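Local structure of cpftsy (Physcomitrella patens, 4AK9) at residues Ala117-Val122 and Pro236-Leu241; Val242-Thr247 and Leu269-Gly274; Lys293-Gly298 and Gln305-Gln310. The protein probably acts as the plastid signal recognition particle receptor, a SIMIBI-class GTPase that helps target proteins to the thylakoid membrane in chloroplast biogenesis. One frame throughout, in Å; residues are numbered along the deposited sequence.

Contact 1: Ala117-Val122 and Pro236-Leu241; sequences AVLMIV and PNEVLL
The amide of Asn237 meets the start of strand 117-122, at Ala117 and Val118, and the ring of Pro236 meets Met120. Asn237 OD1 accepts the N-H of Val118 at 2.8 Å. The donor stands 34° out of the amide plane. Ala117 CA also lies close, 3.4 Å from Asn237 OD1. The same Asn237 gives its own N-H to Val118 O at 2.8 Å, so one residue engages both polar backbone atoms of Val118. Asn237 CG is anti to its carbonyl carbon (chi1 -59°), which brings OD1 to the N-H of Val118. An alanine here would probably leave Val118 N without its acceptor, with the pair joined at this point by the backbone bond to Val118 O. Met120 SD approaches the CB-CG side of the Pro236 ring obliquely, 3.7 Å from Pro236 CG. From Glu238 on the backbones pair regularly, and Leu240 N meets Met120 O almost straight, at 2.8 Å. Leu119 CG lies alongside Glu238 CB at 3.8 Å, while the Glu238 carboxylate turns away to Thr265, Gln110 and Lys293. On the same face Ile121 CD1 meets Leu240 CD1 at 3.9 Å, and helix 126-142 packs over Leu119 and Ile121. On the opposite face Val122 CG2 meets Val239 CG1 at 4.0 Å. These are neighbouring parallel strands at the centre of a P-loop GTPase sheet; strand 117-123 runs into a sequence that fits the Walker A loop.

Contact 2: Val242-Thr247 and Leu269-Gly274; sequences VLDGTT and LTKLDG
Asp244 and Lys271 form a salt bridge across the ends of the two strands. Lys271 NZ reaches Asp244 OD2 at 2.9 Å on its syn side, 25° out of the carboxylate plane. The lysine chain bends at chi3 (64°), and its CD and CE lie against the carboxylate before the ammonium group arrives. The other oxygen, Asp244 OD1, is gripped twice from one face of its plane. Thr246 N donates to Asp244 OD1 at 2.8 Å and closes an Asx turn. Thr246 OG1 donates to the same atom from above the plane. These bonds fix the rotation of the carboxylate and present OD2 to the lysine. A water donates to Thr246 OG1 and is weakly held by Lys271 NZ. Thr246 CG2 rests on Lys271 O at 3.4 Å.

Strands 238-244 and 266-270 are the parallel strands of a beta-alpha-beta unit joined through helix 251-261. Thr270 to Asp273 read TKLD, consistent with the guanine-specificity motif of GTPases.

Behind the polar tip the backbones hold the register. Thr270 N meets Leu243 O at 2.9 Å, nearly along the C=O axis. Gly245 N donates to Thr270 O at 2.8 Å. With no side chain on Gly245, Leu272 CD2 can pack against its CA at 3.8 Å. Further back, Leu243 and Leu269 lie side by side, with Met251 of helix 251-261 against both. On the other face Val242 CG1 meets Thr270 CG2 at 3.7 Å, and both side chains touch Thr132. Thr247 OG1 and N both donate to Asp244 O, anchoring the turn after the strand. Outside this shell, Thr246 packs on Val58 of the second subunit and Thr247 on its Glu54.

Contact 3: Lys293-Gly298 and Gln305-Gln310; sequences KFVGVG and QPFDAQ
Phe307 and Val295 meet side chain to side chain, with Val295 CG1 3.8 Å from Phe307 CD1. The methyl comes to the ring at a slant. Phe307 CG is anti to the backbone N (chi1 -174°), which swings the ring to the Val295 side. Its CB stays against Lys293 O at 3.7 Å. The ring of Phe294 goes to the other side. Phe294 CG is anti to its carbonyl carbon (chi1 -64°), and Phe294 CD2 comes 3.7 Å from Pro306 CA. Arg139 of helix 126-142 touches both Phe294 and Pro306.

Strands 292-296 and 304-306 form a beta hairpin, the one antiparallel pairing in the sheet. Val295 and Gln305 are its hydrogen-bonded pair: Val295 N donates to Gln305 O at 2.8 Å, and Gln305 N returns the bond to Val295 O at 2.9 Å. Phe294 and Pro306 are the non-hydrogen-bonded pair next to it. Phe307 N reaches Lys293 O from above the carbonyl plane, 53° out of it.

The Gln305 chain is bent; its OE1 accepts from Asp15 N and its NE2 donates to Asp302 O. Lys293 is extended and carries NZ to Glu108 O and to the carboxylate of Glu238.

All three contacts belong to one sheet. Contacts 1 and 2 share strand 238-244, first along its buried stretch and then at its tip. Contacts 2 and 3 are joined by backbone bonds between strands 266-270 and 292-296, and Glu238 of contact 1 forms a salt bridge with Lys293 of contact 3. Contacts 1 and 3 are buried, and their chemistry is mostly backbone pairing with apolar side chains, apart from the Asn237 amide and the salt bridge that joins them. Contact 2 is only partly buried; its strand ends carry charged and hydroxyl groups, and it reaches the second subunit. Contacts 1 and 2 pair parallel strands, whereas contact 3 is antiparallel and brings in the outermost strand.

Contact 1: Ala117-Val122 and Pro236-Leu241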
loop_
_atom_site.group_PDB
_atom_site.type_symbol
_atom_site.label_atom_id
_atom_site.label_comp_id
_atom_site.label_asym_id
_atom_site.label_seq_id
_atom_site.Cartn_x
_atom_site.Cartn_y
_atom_site.Cartn_z
ATOM N N ALA A 117 -8.762 36.081 -0.215
ATOM C CA ALA A 117 -8.018 34.910 0.248
ATOM C C ALA A 117 -7.303 34.299 -0.957
ATOM O O ALA A 117 -7.763 34.422 -2.112
ATOM C CB ALA A 117 -8.943 33.887 0.895
ATOM N N VAL A 118 -6.174 33.639 -0.706
ATOM C CA VAL A 118 -5.408 33.037 -1.783
ATOM C C VAL A 118 -5.099 31.572 -1.430
ATOM O O VAL A 118 -4.519 31.282 -0.379
ATOM C CB VAL A 118 -4.100 33.783 -2.067
ATOM C CG1 VAL A 118 -3.281 33.064 -3.148
ATOM C CG2 VAL A 118 -4.399 35.239 -2.522
ATOM N N LEU A 119 -5.521 30.658 -2.304
ATOM C CA LEU A 119 -5.304 29.219 -2.068
ATOM C C LEU A 119 -4.359 28.720 -3.153
ATOM O O LEU A 119 -4.647 28.860 -4.358
ATOM C CB LEU A 119 -6.644 28.474 -2.170
ATOM C CG LEU A 119 -7.587 28.286 -0.985
ATOM C CD1 LEU A 119 -7.664 29.500 -0.121
ATOM C CD2 LEU A 119 -8.970 27.902 -1.465
ATOM N N MET A 120 -3.218 28.153 -2.765
ATOM C CA MET A 120 -2.337 27.531 -3.739
ATOM C C MET A 120 -2.583 26.020 -3.767
ATOM O O MET A 120 -2.671 25.383 -2.723
ATOM C CB MET A 120 -0.865 27.817 -3.436
ATOM C CG MET A 120 -0.476 29.267 -3.658
ATOM S SD MET A 120 1.214 29.543 -3.053
ATOM C CE MET A 120 2.236 28.800 -4.317
ATOM N N ILE A 121 -2.753 25.472 -4.960
ATOM C CA ILE A 121 -3.001 24.039 -5.117
ATOM C C ILE A 121 -1.693 23.440 -5.620
ATOM O O ILE A 121 -1.124 23.879 -6.647
ATOM C CB ILE A 121 -4.114 23.770 -6.150
ATOM C CG1 ILE A 121 -5.437 24.433 -5.759
ATOM C CG2 ILE A 121 -4.233 22.259 -6.493
ATOM C CD1 ILE A 121 -5.833 24.410 -4.307
ATOM N N VAL A 122 -1.155 22.458 -4.895
ATOM C CA VAL A 122 0.117 21.866 -5.313
ATOM C C VAL A 122 0.018 20.339 -5.434
ATOM O O VAL A 122 -0.953 19.735 -4.968
ATOM C CB VAL A 122 1.262 22.203 -4.314
ATOM C CG1 VAL A 122 1.427 23.735 -4.201
ATOM C CG2 VAL A 122 0.931 21.632 -2.947
ATOM N N PRO A 236 0.007 32.928 0.909
ATOM C CA PRO A 236 -1.235 32.144 0.704
ATOM C C PRO A 236 -1.931 31.797 2.020
ATOM O O PRO A 236 -1.251 31.503 3.016
ATOM C CB PRO A 236 -0.742 30.854 0.005
ATOM C CG PRO A 236 0.738 30.705 0.470
ATOM C CD PRO A 236 1.246 32.153 0.652
ATOM N N ASN A 237 -3.263 31.798 2.034
ATOM C CA ASN A 237 -4.009 31.404 3.225
ATOM C C ASN A 237 -4.050 29.883 3.387
ATOM O O ASN A 237 -4.113 29.393 4.505
ATOM C CB ASN A 237 -5.423 31.941 3.138
ATOM C CG ASN A 237 -5.446 33.453 3.015
ATOM O OD1 ASN A 237 -5.200 34.000 1.940
ATOM N ND2 ASN A 237 -5.717 34.129 4.124
ATOM N N GLU A 238 -4.006 29.172 2.259
ATOM C CA GLU A 238 -3.970 27.703 2.234
ATOM C C GLU A 238 -2.981 27.232 1.176
ATOM O O GLU A 238 -2.835 27.854 0.120
ATOM C CB GLU A 238 -5.379 27.135 1.941
ATOM C CG GLU A 238 -6.443 27.402 3.024
ATOM C CD GLU A 238 -6.261 26.515 4.260
ATOM O OE1 GLU A 238 -5.603 25.437 4.164
ATOM O OE2 GLU A 238 -6.792 26.874 5.338
ATOM N N VAL A 239 -2.273 26.148 1.468
ATOM C CA VAL A 239 -1.483 25.428 0.467
ATOM C C VAL A 239 -2.039 23.985 0.519
ATOM O O VAL A 239 -1.877 23.244 1.501
ATOM C CB VAL A 239 0.064 25.464 0.720
ATOM C CG1 VAL A 239 0.829 24.636 -0.307
ATOM C CG2 VAL A 239 0.593 26.920 0.735
ATOM N N LEU A 240 -2.766 23.623 -0.522
ATOM C CA LEU A 240 -3.502 22.365 -0.518
ATOM C C LEU A 240 -2.788 21.388 -1.437
ATOM O O LEU A 240 -2.628 21.628 -2.632
ATOM C CB LEU A 240 -4.952 22.615 -0.978
ATOM C CG LEU A 240 -5.714 23.594 -0.100
ATOM C CD1 LEU A 240 -7.110 23.881 -0.682
ATOM C CD2 LEU A 240 -5.817 23.040 1.327
ATOM N N LEU A 241 -2.329 20.270 -0.867
ATOM C CA LEU A 241 -1.655 19.233 -1.643
ATOM C C LEU A 241 -2.655 18.155 -2.148
ATOM O O LEU A 241 -3.370 17.510 -1.354
ATOM C CB LEU A 241 -0.541 18.596 -0.776
ATOM C CG LEU A 241 0.147 17.388 -1.402
ATOM C CD1 LEU A 241 0.907 17.766 -2.674
ATOM C CD2 LEU A 241 1.106 16.724 -0.410
#

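Contact 2: Val242-Thr247 and Leu269-Gly274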
loop_
_atom_site.group_PDB
_atom_site.type_symbol
_atom_site.label_atom_id
_atom_site.label_comp_id
_atom_site.label_asym_id
_atom_site.label_seq_id
_atom_site.Cartn_x
_atom_site.Cartn_y
_atom_site.Cartn_z
ATOM N N VAL A 242 -2.699 17.975 -3.459
ATOM C CA VAL A 242 -3.661 17.060 -4.061
ATOM C C VAL A 242 -2.948 15.730 -4.245
ATOM O O VAL A 242 -1.878 15.672 -4.847
ATOM C CB VAL A 242 -4.155 17.565 -5.441
ATOM C CG1 VAL A 242 -5.163 16.536 -6.028
ATOM C CG2 VAL A 242 -4.798 18.923 -5.322
ATOM N N LEU A 243 -3.509 14.671 -3.664
ATOM C CA LEU A 243 -2.891 13.331 -3.726
ATOM C C LEU A 243 -3.872 12.312 -4.301
ATOM O O LEU A 243 -5.047 12.319 -3.943
ATOM C CB LEU A 243 -2.512 12.890 -2.318
ATOM C CG LEU A 243 -1.531 13.839 -1.612
ATOM C CD1 LEU A 243 -1.543 13.540 -0.155
ATOM C CD2 LEU A 243 -0.146 13.618 -2.231
ATOM N N ASP A 244 -3.386 11.444 -5.175
ATOM C CA ASP A 244 -4.216 10.407 -5.809
ATOM C C ASP A 244 -4.460 9.210 -4.868
ATOM O O ASP A 244 -3.556 8.387 -4.622
ATOM C CB ASP A 244 -3.508 9.936 -7.081
ATOM C CG ASP A 244 -4.350 8.996 -7.924
ATOM O OD1 ASP A 244 -5.261 8.323 -7.366
ATOM O OD2 ASP A 244 -4.107 8.933 -9.164
ATOM N N GLY A 245 -5.697 9.104 -4.381
ATOM C CA GLY A 245 -6.109 8.070 -3.439
ATOM C C GLY A 245 -5.895 6.655 -3.960
ATOM O O GLY A 245 -5.744 5.704 -3.175
ATOM N N THR A 246 -5.813 6.487 -5.274
ATOM C CA THR A 246 -5.620 5.124 -5.791
ATOM C C THR A 246 -4.199 4.613 -5.598
ATOM O O THR A 246 -3.957 3.421 -5.714
ATOM C CB THR A 246 -6.033 4.952 -7.258
ATOM O OG1 THR A 246 -5.177 5.737 -8.101
ATOM C CG2 THR A 246 -7.506 5.338 -7.456
ATOM N N THR A 247 -3.257 5.501 -5.293
ATOM C CA THR A 247 -1.919 5.051 -4.944
ATOM C C THR A 247 -1.836 4.659 -3.483
ATOM O O THR A 247 -0.824 4.134 -3.037
ATOM C CB THR A 247 -0.827 6.108 -5.290
ATOM O OG1 THR A 247 -0.992 7.276 -4.467
ATOM C CG2 THR A 247 -0.943 6.471 -6.754
ATOM N N LEU A 269 -7.538 14.407 -1.121
ATOM C CA LEU A 269 -7.311 13.037 -1.599
ATOM C C LEU A 269 -8.380 12.703 -2.624
ATOM O O LEU A 269 -9.561 12.676 -2.281
ATOM C CB LEU A 269 -7.377 12.030 -0.433
ATOM C CG LEU A 269 -5.996 11.810 0.239
ATOM C CD1 LEU A 269 -5.409 13.098 0.846
ATOM C CD2 LEU A 269 -6.074 10.732 1.309
ATOM N N THR A 270 -7.961 12.519 -3.861
ATOM C CA THR A 270 -8.896 12.312 -4.973
ATOM C C THR A 270 -9.074 10.823 -5.319
ATOM O O THR A 270 -8.285 9.967 -4.874
ATOM C CB THR A 270 -8.383 13.004 -6.252
ATOM O OG1 THR A 270 -7.118 12.441 -6.604
ATOM C CG2 THR A 270 -8.226 14.510 -6.052
ATOM N N LYS A 271 -10.086 10.546 -6.139
ATOM C CA LYS A 271 -10.294 9.233 -6.762
ATOM C C LYS A 271 -10.484 8.103 -5.759
ATOM O O LYS A 271 -10.132 6.949 -6.030
ATOM C CB LYS A 271 -9.134 8.916 -7.684
ATOM C CG LYS A 271 -9.007 9.936 -8.824
ATOM C CD LYS A 271 -7.676 9.795 -9.549
ATOM C CE LYS A 271 -7.552 8.442 -10.252
ATOM N NZ LYS A 271 -6.246 8.272 -10.977
ATOM N N LEU A 272 -11.067 8.416 -4.618
ATOM C CA LEU A 272 -11.200 7.412 -3.575
ATOM C C LEU A 272 -12.278 6.368 -3.888
ATOM O O LEU A 272 -12.285 5.271 -3.323
ATOM C CB LEU A 272 -11.438 8.073 -2.226
ATOM C CG LEU A 272 -10.174 8.756 -1.669
ATOM C CD1 LEU A 272 -10.514 9.665 -0.491
ATOM C CD2 LEU A 272 -9.133 7.699 -1.233
ATOM N N ASP A 273 -13.182 6.689 -4.796
ATOM C CA ASP A 273 -14.200 5.715 -5.195
ATOM C C ASP A 273 -13.591 4.542 -5.976
ATOM O O ASP A 273 -14.182 3.462 -6.059
ATOM C CB ASP A 273 -15.242 6.422 -6.044
ATOM C CG ASP A 273 -14.620 7.193 -7.170
ATOM O OD1 ASP A 273 -13.829 8.140 -6.884
ATOM O OD2 ASP A 273 -14.919 6.856 -8.339
ATOM N N GLY A 274 -12.390 4.738 -6.516
ATOM C CA GLY A 274 -11.750 3.703 -7.320
ATOM C C GLY A 274 -10.842 2.727 -6.588
ATOM O O GLY A 274 -10.230 1.845 -7.206
HETATM O O HOH W 1 -5.742 4.854 -10.785
#

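Contact 3: Lys293-Gly298 and Gln305-Gln310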
loop_
_atom_site.group_PDB
_atom_site.type_symbol
_atom_site.label_atom_id
_atom_site.label_comp_id
_atom_site.label_asym_id
_atom_site.label_seq_id
_atom_site.Cartn_x
_atom_site.Cartn_y
_atom_site.Cartn_z
ATOM N N LYS A 293 -8.577 17.897 4.063
ATOM C CA LYS A 293 -9.609 18.923 4.040
ATOM C C LYS A 293 -10.763 18.603 3.079
ATOM O O LYS A 293 -11.913 19.002 3.338
ATOM C CB LYS A 293 -8.993 20.302 3.714
ATOM C CG LYS A 293 -8.034 20.798 4.828
ATOM C CD LYS A 293 -7.838 22.331 4.851
ATOM C CE LYS A 293 -7.207 22.693 6.227
ATOM N NZ LYS A 293 -7.118 24.155 6.486
ATOM N N PHE A 294 -10.449 17.898 1.993
ATOM C CA PHE A 294 -11.462 17.403 1.032
ATOM C C PHE A 294 -11.146 15.973 0.592
ATOM O O PHE A 294 -9.957 15.577 0.518
ATOM C CB PHE A 294 -11.494 18.297 -0.213
ATOM C CG PHE A 294 -11.936 19.705 0.079
ATOM C CD1 PHE A 294 -11.006 20.675 0.456
ATOM C CD2 PHE A 294 -13.269 20.051 -0.004
ATOM C CE1 PHE A 294 -11.421 21.982 0.737
ATOM C CE2 PHE A 294 -13.698 21.371 0.290
ATOM C CZ PHE A 294 -12.755 22.326 0.661
ATOM N N VAL A 295 -12.190 15.201 0.279
ATOM C CA VAL A 295 -12.007 13.924 -0.414
ATOM C C VAL A 295 -12.807 13.912 -1.728
ATOM O O VAL A 295 -13.948 14.369 -1.759
ATOM C CB VAL A 295 -12.453 12.749 0.458
ATOM C CG1 VAL A 295 -11.468 12.562 1.613
ATOM C CG2 VAL A 295 -13.862 13.003 1.019
ATOM N N GLY A 296 -12.183 13.424 -2.790
ATOM C CA GLY A 296 -12.835 13.275 -4.078
ATOM C C GLY A 296 -13.433 11.895 -4.131
ATOM O O GLY A 296 -12.707 10.890 -4.033
ATOM N N VAL A 297 -14.749 11.830 -4.277
ATOM C CA VAL A 297 -15.430 10.528 -4.192
ATOM C C VAL A 297 -16.240 10.178 -5.433
ATOM O O VAL A 297 -17.114 9.310 -5.384
ATOM C CB VAL A 297 -16.327 10.432 -2.961
ATOM C CG1 VAL A 297 -15.477 10.417 -1.704
ATOM C CG2 VAL A 297 -17.353 11.595 -2.925
ATOM N N GLY A 298 -15.921 10.827 -6.545
ATOM C CA GLY A 298 -16.596 10.548 -7.798
ATOM C C GLY A 298 -16.143 11.490 -8.884
ATOM O O GLY A 298 -15.394 12.463 -8.622
ATOM N N GLN A 305 -15.841 16.566 -1.700
ATOM C CA GLN A 305 -16.582 16.806 -0.463
ATOM C C GLN A 305 -15.643 17.247 0.644
ATOM O O GLN A 305 -14.509 16.766 0.725
ATOM C CB GLN A 305 -17.322 15.537 -0.038
ATOM C CG GLN A 305 -18.505 15.207 -0.960
ATOM C CD GLN A 305 -19.562 16.295 -0.891
ATOM O OE1 GLN A 305 -19.936 16.737 0.207
ATOM N NE2 GLN A 305 -20.040 16.747 -2.047
ATOM N N PRO A 306 -16.121 18.154 1.512
ATOM C CA PRO A 306 -15.318 18.580 2.656
ATOM C C PRO A 306 -15.189 17.393 3.609
ATOM O O PRO A 306 -16.131 16.610 3.747
ATOM C CB PRO A 306 -16.148 19.706 3.281
ATOM C CG PRO A 306 -17.574 19.436 2.798
ATOM C CD PRO A 306 -17.411 18.872 1.418
ATOM N N PHE A 307 -14.024 17.240 4.233
ATOM C CA PHE A 307 -13.803 16.088 5.077
ATOM C C PHE A 307 -14.389 16.272 6.480
ATOM O O PHE A 307 -14.293 17.340 7.083
ATOM C CB PHE A 307 -12.302 15.786 5.174
ATOM C CG PHE A 307 -11.999 14.514 5.905
ATOM C CD1 PHE A 307 -12.198 13.294 5.296
ATOM C CD2 PHE A 307 -11.518 14.551 7.212
ATOM C CE1 PHE A 307 -11.932 12.092 5.979
ATOM C CE2 PHE A 307 -11.235 13.373 7.882
ATOM C CZ PHE A 307 -11.450 12.148 7.266
ATOM N N ASP A 308 -15.004 15.224 7.010
ATOM C CA ASP A 308 -15.404 15.211 8.410
ATOM C C ASP A 308 -15.098 13.827 8.972
ATOM O O ASP A 308 -15.524 12.820 8.408
ATOM C CB ASP A 308 -16.900 15.507 8.555
ATOM C CG ASP A 308 -17.369 15.386 9.980
ATOM O OD1 ASP A 308 -16.971 16.248 10.806
ATOM O OD2 ASP A 308 -18.119 14.434 10.301
ATOM N N ALA A 309 -14.369 13.786 10.083
ATOM C CA ALA A 309 -13.858 12.529 10.628
ATOM C C ALA A 309 -14.989 11.581 11.031
ATOM O O ALA A 309 -14.969 10.410 10.727
ATOM C CB ALA A 309 -12.964 12.810 11.814
ATOM N N GLN A 310 -16.000 12.097 11.719
ATOM C CA GLN A 310 -17.114 11.212 12.066
ATOM C C GLN A 310 -17.839 10.625 10.838
ATOM O O GLN A 310 -18.138 9.430 10.801
ATOM C CB GLN A 310 -18.086 11.897 13.027
ATOM C CG GLN A 310 -19.027 10.912 13.714
ATOM C CD GLN A 310 -18.293 9.815 14.468
ATOM O OE1 GLN A 310 -17.571 10.078 15.438
ATOM N NE2 GLN A 310 -18.472 8.562 14.019
#